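Local coordinates for hypothetical protein (Staphylococcus aureus subsp. aureus, PDB 1QYI) that is of unknown function but, with a domain of the HAD-like hydrolase family, is probably a hydrolase, perhaps a phosphatase, at residues Leu328-Leu342 and Leu354-Leu366. Numbering follows the deposited sequence.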
loop_
_atom_site.group_PDB
_atom_site.type_symbol
_atom_site.label_atom_id
_atom_site.label_comp_id
_atom_site.label_asym_id
_atom_site.label_seq_id
_atom_site.Cartn_x
_atom_site.Cartn_y
_atom_site.Cartn_z
ATOM N N LEU A 328 -4.177 -17.843 -3.737
ATOM C CA LEU A 328 -4.112 -19.283 -3.925
ATOM C C LEU A 328 -5.400 -19.933 -3.403
ATOM O O LEU A 328 -5.994 -20.772 -4.078
ATOM C CB LEU A 328 -2.874 -19.836 -3.205
ATOM C CG LEU A 328 -2.684 -21.353 -3.199
ATOM C CD1 LEU A 328 -1.204 -21.703 -3.225
ATOM C CD2 LEU A 328 -3.362 -21.912 -1.959
ATOM N N LEU A 329 -5.827 -19.530 -2.209
ATOM C CA LEU A 329 -7.046 -20.048 -1.597
ATOM C C LEU A 329 -8.280 -19.621 -2.400
ATOM O O LEU A 329 -9.258 -20.365 -2.483
ATOM C CB LEU A 329 -7.142 -19.564 -0.144
ATOM C CG LEU A 329 -6.572 -20.414 1.013
ATOM C CD1 LEU A 329 -5.302 -21.145 0.620
ATOM C CD2 LEU A 329 -6.320 -19.496 2.201
ATOM N N SER A 330 -8.236 -18.429 -2.997
ATOM C CA SER A 330 -9.352 -17.946 -3.815
ATOM C C SER A 330 -9.486 -18.810 -5.067
ATOM O O SER A 330 -10.582 -18.978 -5.593
ATOM C CB SER A 330 -9.138 -16.489 -4.247
ATOM O OG SER A 330 -9.286 -15.579 -3.169
ATOM N N ALA A 331 -8.372 -19.341 -5.561
ATOM C CA ALA A 331 -8.417 -20.187 -6.750
ATOM C C ALA A 331 -8.880 -21.590 -6.357
ATOM O O ALA A 331 -9.739 -22.172 -7.013
ATOM C CB ALA A 331 -7.043 -20.241 -7.421
ATOM N N GLN A 332 -8.330 -22.130 -5.275
ATOM C CA GLN A 332 -8.744 -23.452 -4.824
ATOM C C GLN A 332 -10.224 -23.404 -4.446
ATOM O O GLN A 332 -10.915 -24.420 -4.512
ATOM C CB GLN A 332 -7.905 -23.895 -3.634
ATOM C CG GLN A 332 -6.413 -23.884 -3.941
ATOM C CD GLN A 332 -5.595 -24.660 -2.930
ATOM O OE1 GLN A 332 -5.927 -24.701 -1.745
ATOM N NE2 GLN A 332 -4.502 -25.257 -3.387
ATOM N N LYS A 333 -10.701 -22.214 -4.070
ATOM C CA LYS A 333 -12.098 -21.992 -3.690
ATOM C C LYS A 333 -13.079 -22.103 -4.848
ATOM O O LYS A 333 -14.047 -22.859 -4.778
ATOM C CB LYS A 333 -12.256 -20.608 -3.041
ATOM C CG LYS A 333 -13.701 -20.092 -3.002
ATOM C CD LYS A 333 -14.633 -20.996 -2.200
ATOM C CE LYS A 333 -14.638 -20.627 -0.721
ATOM N NZ LYS A 333 -15.122 -19.236 -0.498
ATOM N N ILE A 334 -12.834 -21.321 -5.897
ATOM C CA ILE A 334 -13.698 -21.289 -7.084
ATOM C C ILE A 334 -13.401 -22.422 -8.055
ATOM O O ILE A 334 -14.107 -22.590 -9.046
ATOM C CB ILE A 334 -13.541 -19.973 -7.878
ATOM C CG1 ILE A 334 -12.169 -19.946 -8.567
ATOM C CG2 ILE A 334 -13.720 -18.790 -6.953
ATOM C CD1 ILE A 334 -11.948 -18.728 -9.457
ATOM N N GLY A 335 -12.344 -23.179 -7.787
ATOM C CA GLY A 335 -11.994 -24.289 -8.655
ATOM C C GLY A 335 -11.098 -23.940 -9.832
ATOM O O GLY A 335 -11.076 -24.665 -10.825
ATOM N N ALA A 336 -10.347 -22.847 -9.736
ATOM C CA ALA A 336 -9.464 -22.459 -10.830
ATOM C C ALA A 336 -8.033 -22.932 -10.613
ATOM O O ALA A 336 -7.610 -23.187 -9.482
ATOM C CB ALA A 336 -9.486 -20.952 -11.005
ATOM N N THR A 337 -7.286 -23.054 -11.706
ATOM C CA THR A 337 -5.896 -23.474 -11.608
ATOM C C THR A 337 -5.081 -22.304 -11.077
ATOM O O THR A 337 -5.238 -21.167 -11.531
ATOM C CB THR A 337 -5.330 -23.907 -12.977
ATOM O OG1 THR A 337 -5.878 -25.184 -13.338
ATOM C CG2 THR A 337 -3.810 -24.013 -12.923
ATOM N N PHE A 338 -4.219 -22.579 -10.103
ATOM C CA PHE A 338 -3.396 -21.527 -9.521
ATOM C C PHE A 338 -1.921 -21.644 -9.895
ATOM O O PHE A 338 -1.337 -22.719 -9.841
ATOM C CB PHE A 338 -3.523 -21.524 -7.991
ATOM C CG PHE A 338 -2.673 -20.472 -7.321
ATOM C CD1 PHE A 338 -3.027 -19.115 -7.394
ATOM C CD2 PHE A 338 -1.483 -20.830 -6.680
ATOM C CE1 PHE A 338 -2.208 -18.132 -6.843
ATOM C CE2 PHE A 338 -0.652 -19.860 -6.126
ATOM C CZ PHE A 338 -1.010 -18.499 -6.205
ATOM N N ILE A 339 -1.333 -20.521 -10.288
ATOM C CA ILE A 339 0.067 -20.486 -10.634
ATOM C C ILE A 339 0.712 -19.325 -9.886
ATOM O O ILE A 339 0.429 -18.159 -10.159
ATOM C CB ILE A 339 0.291 -20.386 -12.168
ATOM C CG1 ILE A 339 1.694 -19.802 -12.436
ATOM C CG2 ILE A 339 -0.820 -19.600 -12.819
ATOM C CD1 ILE A 339 2.115 -19.841 -13.880
ATOM N N GLY A 340 1.560 -19.668 -8.915
ATOM C CA GLY A 340 2.226 -18.668 -8.093
ATOM C C GLY A 340 3.527 -18.109 -8.637
ATOM O O GLY A 340 4.321 -18.827 -9.252
ATOM N N THR A 341 3.744 -16.817 -8.406
ATOM C CA THR A 341 4.961 -16.149 -8.862
ATOM C C THR A 341 5.871 -15.867 -7.686
ATOM O O THR A 341 5.398 -15.679 -6.572
ATOM C CB THR A 341 4.656 -14.824 -9.549
ATOM O OG1 THR A 341 3.467 -14.955 -10.335
ATOM C CG2 THR A 341 5.803 -14.447 -10.469
ATOM N N LEU A 342 7.178 -15.848 -7.923
ATOM C CA LEU A 342 8.109 -15.593 -6.831
ATOM C C LEU A 342 8.603 -14.153 -6.827
ATOM O O LEU A 342 9.715 -13.861 -6.390
ATOM C CB LEU A 342 9.284 -16.567 -6.904
ATOM C CG LEU A 342 8.893 -18.019 -6.666
ATOM C CD1 LEU A 342 10.133 -18.894 -6.694
ATOM C CD2 LEU A 342 8.173 -18.145 -5.323
ATOM N N LEU A 354 3.904 -21.826 -0.672
ATOM C CA LEU A 354 3.108 -22.109 -1.870
ATOM C C LEU A 354 3.000 -23.605 -2.125
ATOM O O LEU A 354 1.931 -24.105 -2.458
ATOM C CB LEU A 354 3.695 -21.418 -3.107
ATOM C CG LEU A 354 3.598 -19.891 -3.136
ATOM C CD1 LEU A 354 4.226 -19.348 -4.404
ATOM C CD2 LEU A 354 2.142 -19.480 -3.039
ATOM N N GLU A 355 4.100 -24.327 -1.961
ATOM C CA GLU A 355 4.061 -25.758 -2.179
ATOM C C GLU A 355 3.353 -26.446 -1.015
ATOM O O GLU A 355 2.658 -27.444 -1.204
ATOM C CB GLU A 355 5.474 -26.307 -2.353
ATOM C CG GLU A 355 6.239 -25.669 -3.507
ATOM C CD GLU A 355 7.639 -26.220 -3.639
ATOM O OE1 GLU A 355 8.372 -26.203 -2.621
ATOM O OE2 GLU A 355 8.007 -26.666 -4.754
ATOM N N ALA A 356 3.522 -25.917 0.192
ATOM C CA ALA A 356 2.851 -26.505 1.350
ATOM C C ALA A 356 1.339 -26.254 1.262
ATOM O O ALA A 356 0.565 -26.811 2.041
ATOM C CB ALA A 356 3.410 -25.922 2.650
ATOM N N HIS A 357 0.919 -25.417 0.313
ATOM C CA HIS A 357 -0.501 -25.127 0.134
ATOM C C HIS A 357 -1.040 -25.743 -1.148
ATOM O O HIS A 357 -2.153 -25.438 -1.574
ATOM C CB HIS A 357 -0.756 -23.617 0.150
ATOM C CG HIS A 357 -0.977 -23.062 1.525
ATOM N ND1 HIS A 357 -2.121 -23.304 2.248
ATOM C CD2 HIS A 357 -0.183 -22.297 2.317
ATOM C CE1 HIS A 357 -2.028 -22.711 3.429
ATOM N NE2 HIS A 357 -0.861 -22.096 3.492
ATOM N N HIS A 358 -0.240 -26.621 -1.745
ATOM C CA HIS A 358 -0.599 -27.323 -2.975
ATOM C C HIS A 358 -0.875 -26.375 -4.131
ATOM O O HIS A 358 -1.963 -26.385 -4.705
ATOM C CB HIS A 358 -1.833 -28.210 -2.759
ATOM C CG HIS A 358 -1.817 -28.970 -1.469
ATOM N ND1 HIS A 358 -2.392 -28.480 -0.312
ATOM C CD2 HIS A 358 -1.292 -30.174 -1.151
ATOM C CE1 HIS A 358 -2.221 -29.357 0.663
ATOM N NE2 HIS A 358 -1.557 -30.392 0.185
ATOM N N ALA A 359 0.103 -25.543 -4.465
ATOM C CA ALA A 359 -0.057 -24.613 -5.571
ATOM C C ALA A 359 0.156 -25.409 -6.847
ATOM O O ALA A 359 1.157 -26.117 -6.989
ATOM C CB ALA A 359 0.956 -23.483 -5.468
ATOM N N ASP A 360 -0.792 -25.298 -7.771
ATOM C CA ASP A 360 -0.715 -26.033 -9.035
ATOM C C ASP A 360 0.654 -25.882 -9.698
ATOM O O ASP A 360 1.249 -26.870 -10.130
ATOM C CB ASP A 360 -1.828 -25.564 -9.981
ATOM C CG ASP A 360 -3.203 -25.846 -9.429
ATOM O OD1 ASP A 360 -3.507 -27.040 -9.214
ATOM O OD2 ASP A 360 -3.977 -24.889 -9.210
ATOM N N TYR A 361 1.146 -24.648 -9.781
ATOM C CA TYR A 361 2.449 -24.384 -10.376
ATOM C C TYR A 361 3.107 -23.239 -9.649
ATOM O O TYR A 361 2.442 -22.441 -9.000
ATOM C CB TYR A 361 2.316 -24.008 -11.855
ATOM C CG TYR A 361 1.495 -24.979 -12.643
ATOM C CD1 TYR A 361 0.115 -24.836 -12.724
ATOM C CD2 TYR A 361 2.086 -26.062 -13.278
ATOM C CE1 TYR A 361 -0.657 -25.746 -13.417
ATOM C CE2 TYR A 361 1.319 -26.981 -13.975
ATOM C CZ TYR A 361 -0.053 -26.816 -14.041
ATOM O OH TYR A 361 -0.832 -27.709 -14.740
ATOM N N VAL A 362 4.425 -23.172 -9.750
ATOM C CA VAL A 362 5.167 -22.090 -9.131
ATOM C C VAL A 362 6.193 -21.629 -10.168
ATOM O O VAL A 362 6.979 -22.423 -10.677
ATOM C CB VAL A 362 5.858 -22.552 -7.826
ATOM C CG1 VAL A 362 6.705 -21.427 -7.251
ATOM C CG2 VAL A 362 4.808 -22.970 -6.807
ATOM N N ILE A 363 6.158 -20.341 -10.493
ATOM C CA ILE A 363 7.060 -19.767 -11.484
ATOM C C ILE A 363 7.945 -18.692 -10.841
ATOM O O ILE A 363 7.562 -18.109 -9.833
ATOM C CB ILE A 363 6.211 -19.210 -12.680
ATOM C CG1 ILE A 363 6.683 -19.851 -13.970
ATOM C CG2 ILE A 363 6.291 -17.700 -12.782
ATOM C CD1 ILE A 363 6.623 -21.354 -13.932
ATOM N N ASN A 364 9.131 -18.444 -11.399
ATOM C CA ASN A 364 10.020 -17.426 -10.831
ATOM C C ASN A 364 9.478 -16.026 -11.060
ATOM O O ASN A 364 9.547 -15.174 -10.179
ATOM C CB ASN A 364 11.429 -17.515 -11.420
ATOM C CG ASN A 364 12.207 -18.705 -10.904
ATOM O OD1 ASN A 364 12.437 -18.849 -9.703
ATOM N ND2 ASN A 364 12.626 -19.569 -11.818
ATOM N N HIS A 365 8.953 -15.787 -12.255
ATOM C CA HIS A 365 8.388 -14.485 -12.598
ATOM C C HIS A 365 7.416 -14.585 -13.776
ATOM O O HIS A 365 7.337 -15.613 -14.449
ATOM C CB HIS A 365 9.520 -13.491 -12.900
ATOM C CG HIS A 365 10.499 -13.981 -13.921
ATOM N ND1 HIS A 365 10.188 -14.096 -15.255
ATOM C CD2 HIS A 365 11.785 -14.394 -13.792
ATOM C CE1 HIS A 365 11.243 -14.557 -15.915
ATOM N NE2 HIS A 365 12.219 -14.743 -15.047
ATOM N N LEU A 366 6.675 -13.511 -14.013
ATOM C CA LEU A 366 5.695 -13.474 -15.091
ATOM C C LEU A 366 6.194 -14.028 -16.424
ATOM O O LEU A 366 5.408 -14.535 -17.219
ATOM C CB LEU A 366 5.202 -12.042 -15.304
ATOM C CG LEU A 366 3.995 -11.894 -16.235
ATOM C CD1 LEU A 366 2.804 -12.615 -15.626
ATOM C CD2 LEU A 366 3.675 -10.419 -16.458
HETATM O O HOH W 1 -3.451 -24.566 -6.245
#
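L328, on helix 325-334, packs against A359 and H357 of the turn that follows helix 351-356. With CG swung anti to the backbone N (chi1 176°), its branched end faces that turn: CD1 lies 3.6 Å from A359 CB, and CD2 rests against H357 CB. One turn on, Q332 suits the exposed helix flank because its extended chain carries an amide to the turn, where NE2 donates to H357 O (3.0 Å), bent at the hydrogen (139°). The same NE2 donates to a water that also accepts from D360 N. That turn closes helix 351-356 in a Schellman motif, with H358, at positive phi, as its C-prime residue. T337 serves two surroundings: its CG2 methyl lies at the Y361 ring edge, 3.6 Å from CE1, and its hydroxyl bonds to K315 O. D360, just before strand 361-363, suits its place because a carboxylate can accept from F338 N through OD2, at a doubtfully short 2.5 Å, and pair with K315 through OD1. F338 offers a flat, buried ring that fits L328 CA over one face and A359 CB at its edge. Here strand 361-363 runs parallel to strand 337-341, completing a right-handed beta-alpha-beta crossover at one border of the Rossmann-like sheet of HAD proteins. I339 and Y361, apolar where V372 of helix 369-373 covers the sheet, meet CB to CB. G340, lacking a side chain, lets L354 CD1 settle 4.3 Å from its CA; its N donates to Y361 O and its O accepts from I363 N (2.7 Å, 177°). Beyond T341, whose CG2 packs on H365 CA, L342 sets CD2 4.1 Å from V362 CG1, the side chains crossing at about a right angle.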